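Local coordinates for LINE-1 ORF1P (Homo sapiens, PDB 2W7A), which acts as a nucleic acid chaperone that binds its own transcript and is essential for LINE-1 retrotransposition, this piece being its RRM domain, at residues T25-L37 with M78-G92. Sequence-based numbering, arbitrary orientation.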
loop_
_atom_site.group_PDB
_atom_site.type_symbol
_atom_site.label_atom_id
_atom_site.label_comp_id
_atom_site.label_asym_id
_atom_site.label_seq_id
_atom_site.Cartn_x
_atom_site.Cartn_y
_atom_site.Cartn_z
ATOM N N THR A 25 3.711 6.900 3.804
ATOM C CA THR A 25 3.115 5.673 4.307
ATOM C C THR A 25 3.647 4.464 3.533
ATOM O O THR A 25 4.011 3.459 4.124
ATOM C CB THR A 25 1.581 5.728 4.221
ATOM O OG1 THR A 25 1.121 6.734 5.108
ATOM C CG2 THR A 25 0.897 4.373 4.574
ATOM N N LEU A 26 3.701 4.547 2.224
ATOM C CA LEU A 26 4.189 3.411 1.442
ATOM C C LEU A 26 5.665 3.149 1.742
ATOM O O LEU A 26 6.079 1.984 1.922
ATOM C CB LEU A 26 3.960 3.602 -0.073
ATOM C CG LEU A 26 3.291 2.446 -0.821
ATOM C CD1 LEU A 26 4.124 1.188 -0.860
ATOM C CD2 LEU A 26 1.921 2.136 -0.213
ATOM N N GLN A 27 6.438 4.220 1.824
ATOM C CA GLN A 27 7.845 4.034 2.160
ATOM C C GLN A 27 7.993 3.455 3.571
ATOM O O GLN A 27 8.846 2.599 3.786
ATOM C CB GLN A 27 8.627 5.318 1.961
ATOM C CG GLN A 27 10.123 5.199 2.300
ATOM C CD GLN A 27 10.909 4.332 1.335
ATOM O OE1 GLN A 27 10.430 4.009 0.234
ATOM N NE2 GLN A 27 12.126 3.922 1.754
ATOM N N ASP A 28 7.140 3.862 4.491
ATOM C CA ASP A 28 7.149 3.325 5.873
ATOM C C ASP A 28 6.841 1.817 5.833
ATOM O O ASP A 28 7.488 1.039 6.525
ATOM C CB ASP A 28 6.197 4.085 6.800
ATOM C CG ASP A 28 6.694 5.475 7.156
ATOM O OD1 ASP A 28 7.874 5.801 6.918
ATOM O OD2 ASP A 28 5.852 6.243 7.680
ATOM N N ILE A 29 5.934 1.408 4.952
ATOM C CA ILE A 29 5.571 0.004 4.864
ATOM C C ILE A 29 6.745 -0.816 4.328
ATOM O O ILE A 29 7.085 -1.886 4.855
ATOM C CB ILE A 29 4.291 -0.234 3.999
ATOM C CG1 ILE A 29 3.097 0.325 4.790
ATOM C CG2 ILE A 29 4.103 -1.698 3.677
ATOM C CD1 ILE A 29 1.813 0.485 3.895
ATOM N N ILE A 30 7.407 -0.284 3.333
ATOM C CA ILE A 30 8.536 -0.988 2.758
ATOM C C ILE A 30 9.674 -1.112 3.797
ATOM O O ILE A 30 10.279 -2.173 3.997
ATOM C CB ILE A 30 9.018 -0.276 1.484
ATOM C CG1 ILE A 30 7.961 -0.354 0.394
ATOM C CG2 ILE A 30 10.347 -0.855 1.025
ATOM C CD1 ILE A 30 8.222 0.543 -0.789
ATOM N N GLN A 31 9.973 -0.021 4.477
ATOM C CA GLN A 31 11.052 -0.027 5.463
ATOM C C GLN A 31 10.746 -0.880 6.682
ATOM O O GLN A 31 11.671 -1.478 7.255
ATOM C CB GLN A 31 11.380 1.403 5.866
ATOM C CG GLN A 31 11.949 2.215 4.710
ATOM C CD GLN A 31 12.349 3.669 5.084
ATOM O OE1 GLN A 31 12.944 4.344 4.215
ATOM N NE2 GLN A 31 12.072 4.121 6.264
ATOM N N GLU A 32 9.469 -0.967 7.058
ATOM C CA GLU A 32 9.076 -1.756 8.226
ATOM C C GLU A 32 9.072 -3.254 7.972
ATOM O O GLU A 32 9.235 -4.023 8.938
ATOM C CB GLU A 32 7.728 -1.266 8.762
ATOM C CG GLU A 32 7.267 -1.843 10.082
ATOM C CD GLU A 32 6.082 -1.081 10.720
ATOM O OE1 GLU A 32 5.835 0.132 10.353
ATOM O OE2 GLU A 32 5.413 -1.702 11.612
ATOM N N ASN A 33 8.881 -3.662 6.713
ATOM C CA ASN A 33 8.624 -5.049 6.384
ATOM C C ASN A 33 9.533 -5.733 5.394
ATOM O O ASN A 33 9.710 -6.955 5.481
ATOM C CB ASN A 33 7.202 -5.191 5.822
ATOM C CG ASN A 33 6.146 -4.770 6.848
ATOM O OD1 ASN A 33 5.793 -5.554 7.752
ATOM N ND2 ASN A 33 5.652 -3.535 6.727
ATOM N N PHE A 34 10.134 -4.973 4.486
ATOM C CA PHE A 34 10.811 -5.562 3.311
ATOM C C PHE A 34 12.218 -4.963 3.160
ATOM O O PHE A 34 12.460 -4.094 2.302
ATOM C CB PHE A 34 10.005 -5.282 2.069
ATOM C CG PHE A 34 8.572 -5.749 2.158
ATOM C CD1 PHE A 34 8.276 -7.049 2.562
ATOM C CD2 PHE A 34 7.519 -4.876 1.905
ATOM C CE1 PHE A 34 6.958 -7.455 2.717
ATOM C CE2 PHE A 34 6.179 -5.329 2.037
ATOM C CZ PHE A 34 5.916 -6.582 2.444
ATOM N N PRO A 35 13.137 -5.369 4.043
ATOM C CA PRO A 35 14.452 -4.713 4.083
ATOM C C PRO A 35 15.269 -4.786 2.799
ATOM O O PRO A 35 16.076 -3.890 2.547
ATOM C CB PRO A 35 15.150 -5.407 5.289
ATOM C CG PRO A 35 14.452 -6.801 5.378
ATOM C CD PRO A 35 13.006 -6.428 5.060
ATOM N N ASN A 36 15.150 -5.865 2.038
ATOM C CA ASN A 36 15.931 -5.912 0.808
ATOM C C ASN A 36 15.367 -4.949 -0.220
ATOM O O ASN A 36 16.103 -4.279 -0.905
ATOM C CB ASN A 36 16.070 -7.343 0.336
ATOM C CG ASN A 36 17.020 -8.150 1.288
ATOM O OD1 ASN A 36 18.007 -7.623 1.804
ATOM N ND2 ASN A 36 16.723 -9.364 1.472
ATOM N N LEU A 37 14.058 -4.844 -0.303
ATOM C CA LEU A 37 13.473 -3.824 -1.155
ATOM C C LEU A 37 13.860 -2.402 -0.656
ATOM O O LEU A 37 14.177 -1.523 -1.455
ATOM C CB LEU A 37 11.957 -4.015 -1.189
ATOM C CG LEU A 37 11.374 -5.227 -1.877
ATOM C CD1 LEU A 37 9.839 -5.071 -1.815
ATOM C CD2 LEU A 37 11.890 -5.337 -3.291
HETATM N N MSE A 78 6.307 -7.662 -4.330
HETATM C CA MSE A 78 5.805 -7.185 -3.050
HETATM C C MSE A 78 4.661 -8.066 -2.532
HETATM O O MSE A 78 4.591 -8.394 -1.348
HETATM C CB MSE A 78 5.293 -5.744 -3.205
HETATM C CG MSE A 78 4.578 -5.232 -1.964
HETATM SE SE MSE A 78 4.954 -3.380 -1.509
HETATM C CE MSE A 78 6.756 -3.847 -1.777
ATOM N N LEU A 79 3.756 -8.441 -3.441
ATOM C CA LEU A 79 2.652 -9.293 -3.053
ATOM C C LEU A 79 3.150 -10.655 -2.527
ATOM O O LEU A 79 2.658 -11.165 -1.508
ATOM C CB LEU A 79 1.645 -9.430 -4.164
ATOM C CG LEU A 79 0.767 -8.243 -4.424
ATOM C CD1 LEU A 79 -0.076 -8.475 -5.654
ATOM C CD2 LEU A 79 -0.126 -7.941 -3.230
ATOM N N ARG A 80 4.130 -11.259 -3.219
ATOM C CA ARG A 80 4.631 -12.554 -2.825
ATOM C C ARG A 80 5.312 -12.421 -1.481
ATOM O O ARG A 80 5.179 -13.326 -0.640
ATOM C CB ARG A 80 5.653 -13.089 -3.862
ATOM C CG ARG A 80 5.071 -13.711 -5.113
ATOM C CD ARG A 80 6.084 -14.685 -5.710
ATOM N NE ARG A 80 7.386 -14.072 -5.922
ATOM C CZ ARG A 80 7.644 -13.216 -6.911
ATOM N NH1 ARG A 80 6.721 -12.960 -7.784
ATOM N NH2 ARG A 80 8.860 -12.702 -7.063
ATOM N N ALA A 81 6.101 -11.375 -1.284
ATOM C CA ALA A 81 6.801 -11.184 -0.011
ATOM C C ALA A 81 5.784 -11.041 1.137
ATOM O O ALA A 81 5.952 -11.601 2.217
ATOM C CB ALA A 81 7.693 -9.983 -0.116
ATOM N N ALA A 82 4.736 -10.255 0.917
ATOM C CA ALA A 82 3.722 -10.050 1.947
ATOM C C ALA A 82 3.096 -11.378 2.306
ATOM O O ALA A 82 2.865 -11.685 3.519
ATOM C CB ALA A 82 2.696 -9.029 1.446
ATOM N N ARG A 83 2.755 -12.162 1.289
ATOM C CA ARG A 83 2.092 -13.443 1.564
ATOM C C ARG A 83 2.960 -14.434 2.325
ATOM O O ARG A 83 2.489 -15.113 3.245
ATOM C CB ARG A 83 1.595 -14.067 0.267
ATOM C CG ARG A 83 0.858 -15.391 0.432
ATOM C CD ARG A 83 0.430 -15.992 -0.936
ATOM N NE ARG A 83 -0.416 -17.155 -0.681
ATOM C CZ ARG A 83 -1.746 -17.182 -0.780
ATOM N NH1 ARG A 83 -2.436 -16.115 -1.179
ATOM N NH2 ARG A 83 -2.393 -18.305 -0.482
ATOM N N GLU A 84 4.242 -14.471 1.994
ATOM C CA GLU A 84 5.201 -15.374 2.635
ATOM C C GLU A 84 5.539 -14.882 4.043
ATOM O O GLU A 84 5.709 -15.670 4.987
ATOM C CB GLU A 84 6.443 -15.508 1.738
ATOM C CG GLU A 84 7.304 -16.751 2.041
ATOM C CD GLU A 84 8.229 -17.192 0.885
ATOM O OE1 GLU A 84 8.535 -16.396 -0.038
ATOM O OE2 GLU A 84 8.677 -18.348 0.898
ATOM N N LYS A 85 5.661 -13.577 4.202
ATOM C CA LYS A 85 5.985 -12.994 5.523
ATOM C C LYS A 85 4.842 -13.233 6.502
ATOM O O LYS A 85 5.063 -13.492 7.703
ATOM C CB LYS A 85 6.291 -11.491 5.402
ATOM C CG LYS A 85 6.749 -10.851 6.710
ATOM C CD LYS A 85 6.965 -9.339 6.531
ATOM C CE LYS A 85 7.578 -8.660 7.705
ATOM N NZ LYS A 85 9.028 -8.942 7.795
ATOM N N GLY A 86 3.614 -13.144 5.985
ATOM C CA GLY A 86 2.435 -13.346 6.805
ATOM C C GLY A 86 1.920 -12.019 7.343
ATOM O O GLY A 86 1.205 -11.269 6.653
ATOM N N ARG A 87 2.257 -11.699 8.557
ATOM C CA ARG A 87 1.874 -10.465 9.186
ATOM C C ARG A 87 2.763 -9.309 8.687
ATOM O O ARG A 87 3.994 -9.356 8.792
ATOM C CB ARG A 87 2.013 -10.630 10.683
ATOM C CG ARG A 87 1.610 -9.408 11.497
ATOM C CD ARG A 87 1.672 -9.730 13.036
ATOM N NE ARG A 87 1.362 -8.596 13.929
ATOM C CZ ARG A 87 0.170 -8.272 14.412
ATOM N NH1 ARG A 87 -0.947 -8.904 14.071
ATOM N NH2 ARG A 87 0.085 -7.249 15.208
ATOM N N VAL A 88 2.096 -8.308 8.112
ATOM C CA VAL A 88 2.731 -7.109 7.573
ATOM C C VAL A 88 2.196 -5.936 8.355
ATOM O O VAL A 88 0.996 -5.904 8.611
ATOM C CB VAL A 88 2.362 -6.948 6.088
ATOM C CG1 VAL A 88 2.987 -5.674 5.496
ATOM C CG2 VAL A 88 2.835 -8.201 5.234
ATOM N N THR A 89 3.072 -5.050 8.819
ATOM C CA THR A 89 2.649 -4.002 9.748
ATOM C C THR A 89 2.973 -2.589 9.305
ATOM O O THR A 89 3.887 -2.351 8.519
ATOM C CB THR A 89 3.161 -4.248 11.158
ATOM O OG1 THR A 89 4.567 -4.245 11.111
ATOM C CG2 THR A 89 2.717 -5.584 11.744
ATOM N N LEU A 90 2.201 -1.643 9.826
ATOM C CA LEU A 90 2.411 -0.230 9.622
ATOM C C LEU A 90 2.298 0.343 11.019
ATOM O O LEU A 90 1.235 0.230 11.639
ATOM C CB LEU A 90 1.385 0.371 8.684
ATOM C CG LEU A 90 1.461 1.912 8.637
ATOM C CD1 LEU A 90 2.796 2.465 8.122
ATOM C CD2 LEU A 90 0.246 2.440 7.813
ATOM N N LYS A 91 3.393 0.909 11.534
ATOM C CA LYS A 91 3.506 1.325 12.945
ATOM C C LYS A 91 3.034 0.234 13.924
ATOM O O LYS A 91 2.345 0.496 14.929
ATOM C CB LYS A 91 2.777 2.645 13.206
ATOM C CG LYS A 91 3.061 3.773 12.198
ATOM C CD LYS A 91 4.527 4.073 12.013
ATOM C CE LYS A 91 4.790 4.873 10.721
ATOM N NZ LYS A 91 6.243 5.083 10.447
ATOM N N GLY A 92 3.431 -0.997 13.617
ATOM C CA GLY A 92 3.167 -2.148 14.466
ATOM C C GLY A 92 1.742 -2.686 14.383
ATOM O O GLY A 92 1.422 -3.659 15.072
HETATM O O HOH W 1 6.860 2.591 9.982
HETATM O O HOH W 2 9.475 -7.240 10.049
HETATM O O HOH W 3 11.306 -8.859 6.733
HETATM O O HOH W 4 6.634 -5.961 10.376
#
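Glu32 OE2 is gripped by two donors: Thr89 OG1, at 2.7 Å, comes from above the carboxylate plane, while the Gly92 N-H meets the syn lone pair. The other oxygen, Glu32 OE1, offers its own syn lone pair to Lys91 N at 2.8 Å, so the carboxylate clasps the turn that follows strand 88-90. With CG anti to the backbone N (chi1 -172°) and the chain extended beyond it, Glu32 reaches that turn from the helix. A water links OE1 to Lys91 NZ, which also forms a weakly hydrogen-bonded salt bridge with Asp28 OD2.

The next residue, Asn33, pairs its amide with both the N-H and the C=O of Thr89. Asn33 ND2 gives a nearly straight bond (170°) to Thr89 O, 2.8 Å away and in the carbonyl plane, and Asn33 OD1 accepts from Thr89 N at 3.0 Å. A second bond from Asn33 ND2 to Ile29 O, 2.9 Å long, fixes the amide's rotation. The example teaches that side chains at a helix end can satisfy the backbone of an edge strand and its turn.

Apolar groups continue the contact. Leu90 CD1 lies against Ile29 CG1, and Phe34 CE1 packs 3.9 Å from Ala81 CB.

Helix 19-33 runs over edge strand 88-90 and beside helix 72-85, both helices packing on one face of the antiparallel RRM sheet, where Ile29 also touches Leu8 and Ile95.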